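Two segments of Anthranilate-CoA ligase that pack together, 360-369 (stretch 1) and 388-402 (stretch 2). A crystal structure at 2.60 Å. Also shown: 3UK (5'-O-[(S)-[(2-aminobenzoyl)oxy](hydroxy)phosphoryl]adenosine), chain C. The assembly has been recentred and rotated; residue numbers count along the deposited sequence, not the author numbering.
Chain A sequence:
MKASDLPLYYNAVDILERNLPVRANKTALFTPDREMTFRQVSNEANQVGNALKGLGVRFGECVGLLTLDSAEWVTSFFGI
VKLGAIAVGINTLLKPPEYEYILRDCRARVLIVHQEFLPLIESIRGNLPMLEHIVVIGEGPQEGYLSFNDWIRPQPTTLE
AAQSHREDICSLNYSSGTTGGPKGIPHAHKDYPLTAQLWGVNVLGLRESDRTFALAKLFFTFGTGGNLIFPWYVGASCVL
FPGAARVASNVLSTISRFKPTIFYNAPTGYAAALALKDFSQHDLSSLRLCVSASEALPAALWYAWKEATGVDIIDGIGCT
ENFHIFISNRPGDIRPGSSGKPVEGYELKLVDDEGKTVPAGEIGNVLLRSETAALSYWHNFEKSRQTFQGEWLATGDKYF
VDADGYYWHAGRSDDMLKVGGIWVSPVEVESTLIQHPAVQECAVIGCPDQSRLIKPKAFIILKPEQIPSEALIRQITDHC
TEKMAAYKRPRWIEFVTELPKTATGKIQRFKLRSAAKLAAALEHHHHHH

Stretch 1 (360-369) AGEIGNVLLR
Stretch 2, residues 388-402: FQGEWLATGDKYFVD

A strand through Gly364 to Leu368 runs antiparallel to strand 392-401, their N-to-C directions 140° apart and their axes approaching to 4.1 Å. Phi/psi stay extended along the first strand, from -141/168 at Gly364 to -108/133 at Leu368. Gly364 and Tyr399 form a hydrogen-bonded pair (Gly364 N to Tyr399 O 2.9 Å, Tyr399 N to Gly364 O 3.0 Å); Asn365 faces Lys398, CA to CA 4.9 Å. The register then shifts by two in a beta bulge, where Thr395 (-93/-15) and Gly396 (81/24) leave extended geometry. Val366 N still reaches Asp397 O (3.1 Å), while a water accepts from Gly396 N and donates to Val366 O, each at 3.0 Å, bridging the bulge. Beyond it Leu367 faces Ala394, and Leu368 pairs with Leu393 (Leu368 N to Leu393 O 2.7 Å, Leu393 N to Leu368 O 2.5 Å). A type II' turn, Gln389 to Trp392, leads into the second strand, with Gly390 at 71/-122. At the other end, Gly361 CA lies 3.5 Å from Val401 O; at 98/-18 a CB would jam against the preceding carbonyl O, so the backbone calls for glycine.

Asn365 (m, chi2 -84°) and Lys398 (m, m, t, m) share a face with Leu367 and Ala394; the end of Lys398 comes nearer stretch 1, NZ donating to Asn365 OD1 at 2.6 Å. Leu367 (m, t) places CB 3.7 Å from Trp392 CE3. On the other face Leu368 and Leu393, both t, p, meet CD2 to CD2 at 4.0 Å. Val366 (t) points toward the second stretch, its CG2 3.4 Å from Tyr399 CD1. Extended Arg369 (t, t, t) lays CB over the Trp392 six-membered ring (m, chi2 100°), 3.9 Å from its centroid, and carries NH2 to Glu391 OE2 (2.7 Å), a salt bridge whose hydrogen bond is weak. Asp397 (m) accepts from Thr395 OG1 (p) at OD2, 3.1 Å, and from ligand 3UK: O22 to OD1 2.3 Å, O24 to OD2 2.6 Å.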

# COMPACT_ATOMS: atom_id res chain seq x y z
N ALA A 360 1.00 29.85 3.65
CA ALA A 360 2.09 29.02 3.14
C ALA A 360 3.13 28.69 4.21
O ALA A 360 3.59 29.58 4.93
CB ALA A 360 2.75 29.69 1.95
N GLY A 361 3.49 27.42 4.30
CA GLY A 361 4.49 26.98 5.26
C GLY A 361 3.90 26.39 6.53
O GLY A 361 4.59 25.69 7.27
N GLU A 362 2.63 26.67 6.78
CA GLU A 362 1.97 26.19 7.98
C GLU A 362 1.31 24.82 7.79
O GLU A 362 0.95 24.45 6.67
CB GLU A 362 0.93 27.20 8.49
CG GLU A 362 1.54 28.40 9.19
CD GLU A 362 0.49 29.37 9.70
OE1 GLU A 362 -0.33 28.97 10.56
OE2 GLU A 362 0.48 30.53 9.24
N ILE A 363 1.17 24.09 8.89
CA ILE A 363 0.57 22.76 8.86
C ILE A 363 -0.94 22.85 8.65
O ILE A 363 -1.63 23.58 9.36
CB ILE A 363 0.84 22.01 10.17
CG1 ILE A 363 2.32 22.12 10.56
CG2 ILE A 363 0.43 20.55 10.04
CD1 ILE A 363 2.66 21.45 11.87
N GLY A 364 -1.44 22.11 7.67
CA GLY A 364 -2.86 22.07 7.39
C GLY A 364 -3.33 20.68 7.02
O GLY A 364 -2.52 19.78 6.79
N ASN A 365 -4.65 20.50 6.98
CA ASN A 365 -5.23 19.22 6.59
C ASN A 365 -5.24 19.05 5.08
O ASN A 365 -5.49 20.01 4.34
CB ASN A 365 -6.64 19.08 7.15
CG ASN A 365 -6.69 19.21 8.66
OD1 ASN A 365 -6.47 18.24 9.38
ND2 ASN A 365 -6.98 20.41 9.15
N VAL A 366 -4.96 17.84 4.62
CA VAL A 366 -4.87 17.57 3.19
C VAL A 366 -6.23 17.30 2.55
O VAL A 366 -6.93 16.37 2.94
CB VAL A 366 -3.94 16.38 2.90
CG1 VAL A 366 -4.00 16.00 1.42
CG2 VAL A 366 -2.52 16.72 3.29
N LEU A 367 -6.58 18.11 1.56
CA LEU A 367 -7.77 17.87 0.76
C LEU A 367 -7.36 17.56 -0.68
O LEU A 367 -6.68 18.36 -1.33
CB LEU A 367 -8.72 19.06 0.81
CG LEU A 367 -9.55 19.20 2.09
CD1 LEU A 367 -10.42 20.44 2.05
CD2 LEU A 367 -10.40 17.95 2.30
N LEU A 368 -7.78 16.40 -1.17
CA LEU A 368 -7.39 15.94 -2.49
C LEU A 368 -8.55 16.01 -3.48
O LEU A 368 -9.66 15.57 -3.19
CB LEU A 368 -6.85 14.51 -2.42
CG LEU A 368 -6.64 13.78 -3.75
CD1 LEU A 368 -5.59 14.49 -4.60
CD2 LEU A 368 -6.24 12.33 -3.50
N ARG A 369 -8.28 16.57 -4.66
CA ARG A 369 -9.26 16.61 -5.74
C ARG A 369 -8.83 15.64 -6.83
O ARG A 369 -7.80 15.82 -7.47
CB ARG A 369 -9.37 18.03 -6.28
CG ARG A 369 -10.46 18.23 -7.32
CD ARG A 369 -10.63 19.71 -7.61
NE ARG A 369 -11.73 19.97 -8.55
CZ ARG A 369 -12.20 21.18 -8.83
NH1 ARG A 369 -11.67 22.25 -8.24
NH2 ARG A 369 -13.19 21.32 -9.69
N PHE A 388 -15.30 11.88 2.19
CA PHE A 388 -15.54 12.32 0.82
C PHE A 388 -16.35 13.61 0.79
O PHE A 388 -17.57 13.58 0.69
CB PHE A 388 -16.25 11.22 0.03
CG PHE A 388 -15.54 9.89 0.09
CD1 PHE A 388 -14.54 9.58 -0.82
CD2 PHE A 388 -15.88 8.95 1.05
CE1 PHE A 388 -13.89 8.36 -0.76
CE2 PHE A 388 -15.23 7.73 1.11
CZ PHE A 388 -14.24 7.44 0.20
N GLN A 389 -15.65 14.74 0.86
CA GLN A 389 -16.31 16.04 0.93
C GLN A 389 -16.47 16.67 -0.44
O GLN A 389 -15.78 17.63 -0.79
CB GLN A 389 -15.52 16.98 1.85
CG GLN A 389 -15.27 16.41 3.24
CD GLN A 389 -14.36 17.29 4.07
OE1 GLN A 389 -14.05 18.42 3.69
NE2 GLN A 389 -13.91 16.77 5.21
N GLY A 390 -17.40 16.13 -1.23
CA GLY A 390 -17.67 16.64 -2.56
C GLY A 390 -16.54 16.33 -3.52
O GLY A 390 -16.19 15.17 -3.73
N GLU A 391 -15.96 17.38 -4.11
CA GLU A 391 -14.84 17.21 -5.02
C GLU A 391 -13.52 17.04 -4.27
O GLU A 391 -12.49 16.75 -4.87
CB GLU A 391 -14.72 18.41 -5.97
CG GLU A 391 -15.78 18.46 -7.06
CD GLU A 391 -15.41 19.42 -8.17
OE1 GLU A 391 -15.94 20.55 -8.18
OE2 GLU A 391 -14.59 19.05 -9.04
N TRP A 392 -13.57 17.23 -2.96
CA TRP A 392 -12.36 17.15 -2.14
C TRP A 392 -12.34 15.91 -1.24
O TRP A 392 -13.33 15.57 -0.60
CB TRP A 392 -12.20 18.42 -1.30
CG TRP A 392 -11.99 19.64 -2.14
CD1 TRP A 392 -12.92 20.57 -2.48
CD2 TRP A 392 -10.77 20.05 -2.76
NE1 TRP A 392 -12.36 21.54 -3.27
CE2 TRP A 392 -11.03 21.25 -3.45
CE3 TRP A 392 -9.47 19.53 -2.79
CZ2 TRP A 392 -10.05 21.93 -4.17
CZ3 TRP A 392 -8.50 20.21 -3.50
CH2 TRP A 392 -8.79 21.40 -4.18
N LEU A 393 -11.19 15.25 -1.21
CA LEU A 393 -11.01 14.04 -0.41
C LEU A 393 -10.12 14.31 0.80
O LEU A 393 -8.97 14.73 0.65
CB LEU A 393 -10.40 12.93 -1.27
CG LEU A 393 -10.05 11.63 -0.55
CD1 LEU A 393 -11.31 10.95 -0.04
CD2 LEU A 393 -9.28 10.70 -1.48
N ALA A 394 -10.65 14.05 1.99
CA ALA A 394 -9.87 14.19 3.21
C ALA A 394 -9.11 12.90 3.50
O ALA A 394 -9.72 11.85 3.68
CB ALA A 394 -10.78 14.55 4.38
N THR A 395 -7.79 12.99 3.54
CA THR A 395 -6.95 11.81 3.75
C THR A 395 -6.63 11.59 5.22
O THR A 395 -6.18 10.51 5.61
CB THR A 395 -5.63 11.90 2.96
OG1 THR A 395 -4.89 13.05 3.39
CG2 THR A 395 -5.91 12.01 1.47
N GLY A 396 -6.86 12.61 6.04
CA GLY A 396 -6.57 12.54 7.46
C GLY A 396 -5.10 12.79 7.74
O GLY A 396 -4.57 12.37 8.77
N ASP A 397 -4.43 13.49 6.83
CA ASP A 397 -3.01 13.78 6.95
C ASP A 397 -2.73 15.25 7.21
O ASP A 397 -3.47 16.12 6.75
CB ASP A 397 -2.26 13.33 5.70
CG ASP A 397 -2.21 11.83 5.55
OD1 ASP A 397 -1.80 11.15 6.52
OD2 ASP A 397 -2.58 11.32 4.47
N LYS A 398 -1.67 15.52 7.95
CA LYS A 398 -1.19 16.88 8.15
C LYS A 398 0.05 17.11 7.30
O LYS A 398 1.01 16.33 7.35
CB LYS A 398 -0.87 17.14 9.63
CG LYS A 398 -2.09 17.44 10.49
CD LYS A 398 -2.73 18.76 10.09
CE LYS A 398 -3.69 19.27 11.17
NZ LYS A 398 -4.82 18.33 11.40
N TYR A 399 0.04 18.18 6.51
CA TYR A 399 1.14 18.50 5.62
C TYR A 399 1.50 19.98 5.69
O TYR A 399 0.68 20.81 6.11
CB TYR A 399 0.78 18.15 4.17
CG TYR A 399 1.31 16.82 3.68
CD1 TYR A 399 0.65 15.64 3.97
CD2 TYR A 399 2.47 16.75 2.92
CE1 TYR A 399 1.12 14.42 3.52
CE2 TYR A 399 2.95 15.54 2.46
CZ TYR A 399 2.27 14.38 2.77
OH TYR A 399 2.74 13.17 2.32
N PHE A 400 2.72 20.31 5.29
CA PHE A 400 3.11 21.70 5.08
C PHE A 400 3.99 21.80 3.85
O PHE A 400 4.62 20.82 3.44
CB PHE A 400 3.79 22.30 6.32
CG PHE A 400 5.14 21.71 6.62
CD1 PHE A 400 6.29 22.29 6.11
CD2 PHE A 400 5.26 20.59 7.43
CE1 PHE A 400 7.54 21.76 6.39
CE2 PHE A 400 6.51 20.06 7.72
CZ PHE A 400 7.65 20.65 7.20
N VAL A 401 4.04 22.98 3.25
CA VAL A 401 4.76 23.17 1.99
C VAL A 401 6.04 23.98 2.18
O VAL A 401 6.05 24.98 2.88
CB VAL A 401 3.86 23.85 0.94
CG1 VAL A 401 4.57 23.92 -0.40
CG2 VAL A 401 2.55 23.10 0.80
N ASP A 402 7.11 23.52 1.53
CA ASP A 402 8.38 24.23 1.53
C ASP A 402 8.27 25.62 0.92
O ASP A 402 7.24 25.99 0.36
CB ASP A 402 9.42 23.44 0.73
CG ASP A 402 10.21 22.48 1.59
OD1 ASP A 402 9.86 22.33 2.78
OD2 ASP A 402 11.17 21.87 1.07
C10 3UK C . 0.01 7.33 4.63
C15 3UK C . 2.07 8.18 3.52
C17 3UK C . 3.71 9.80 4.03
C21 3UK C . -0.88 8.55 4.58
C26 3UK C . -0.90 3.88 -0.36
C28 3UK C . 0.79 4.55 -1.95
O01 3UK C . -0.67 3.47 2.01
C02 3UK C . -1.43 3.76 1.12
O03 3UK C . -2.84 3.62 1.31
P04 3UK C . -3.44 3.35 2.76
O05 3UK C . -4.99 3.21 2.63
O06 3UK C . -3.14 4.55 3.78
C07 3UK C . -2.88 5.87 3.26
C08 3UK C . -2.19 6.67 4.33
O09 3UK C . -0.84 6.19 4.50
N11 3UK C . 0.96 7.36 3.57
C12 3UK C . 0.93 6.57 2.45
N13 3UK C . 2.01 6.89 1.68
C14 3UK C . 2.73 7.88 2.32
N16 3UK C . 2.57 9.13 4.35
N18 3UK C . 4.38 9.56 2.91
C19 3UK C . 3.95 8.64 2.04
N20 3UK C . 4.68 8.39 0.85
O22 3UK C . -1.16 8.98 5.90
C23 3UK C . -2.10 8.08 3.94
O24 3UK C . -3.23 8.82 4.44
O25 3UK C . -2.89 2.05 3.31
C27 3UK C . 0.32 4.45 -0.61
C29 3UK C . -0.02 4.06 -3.03
C30 3UK C . -1.24 3.50 -2.78
C31 3UK C . -1.71 3.39 -1.44
N32 3UK C . -3.01 2.79 -1.17
O HOH W 1 1.97 24.67 4.12
O HOH W 2 -7.50 15.56 5.78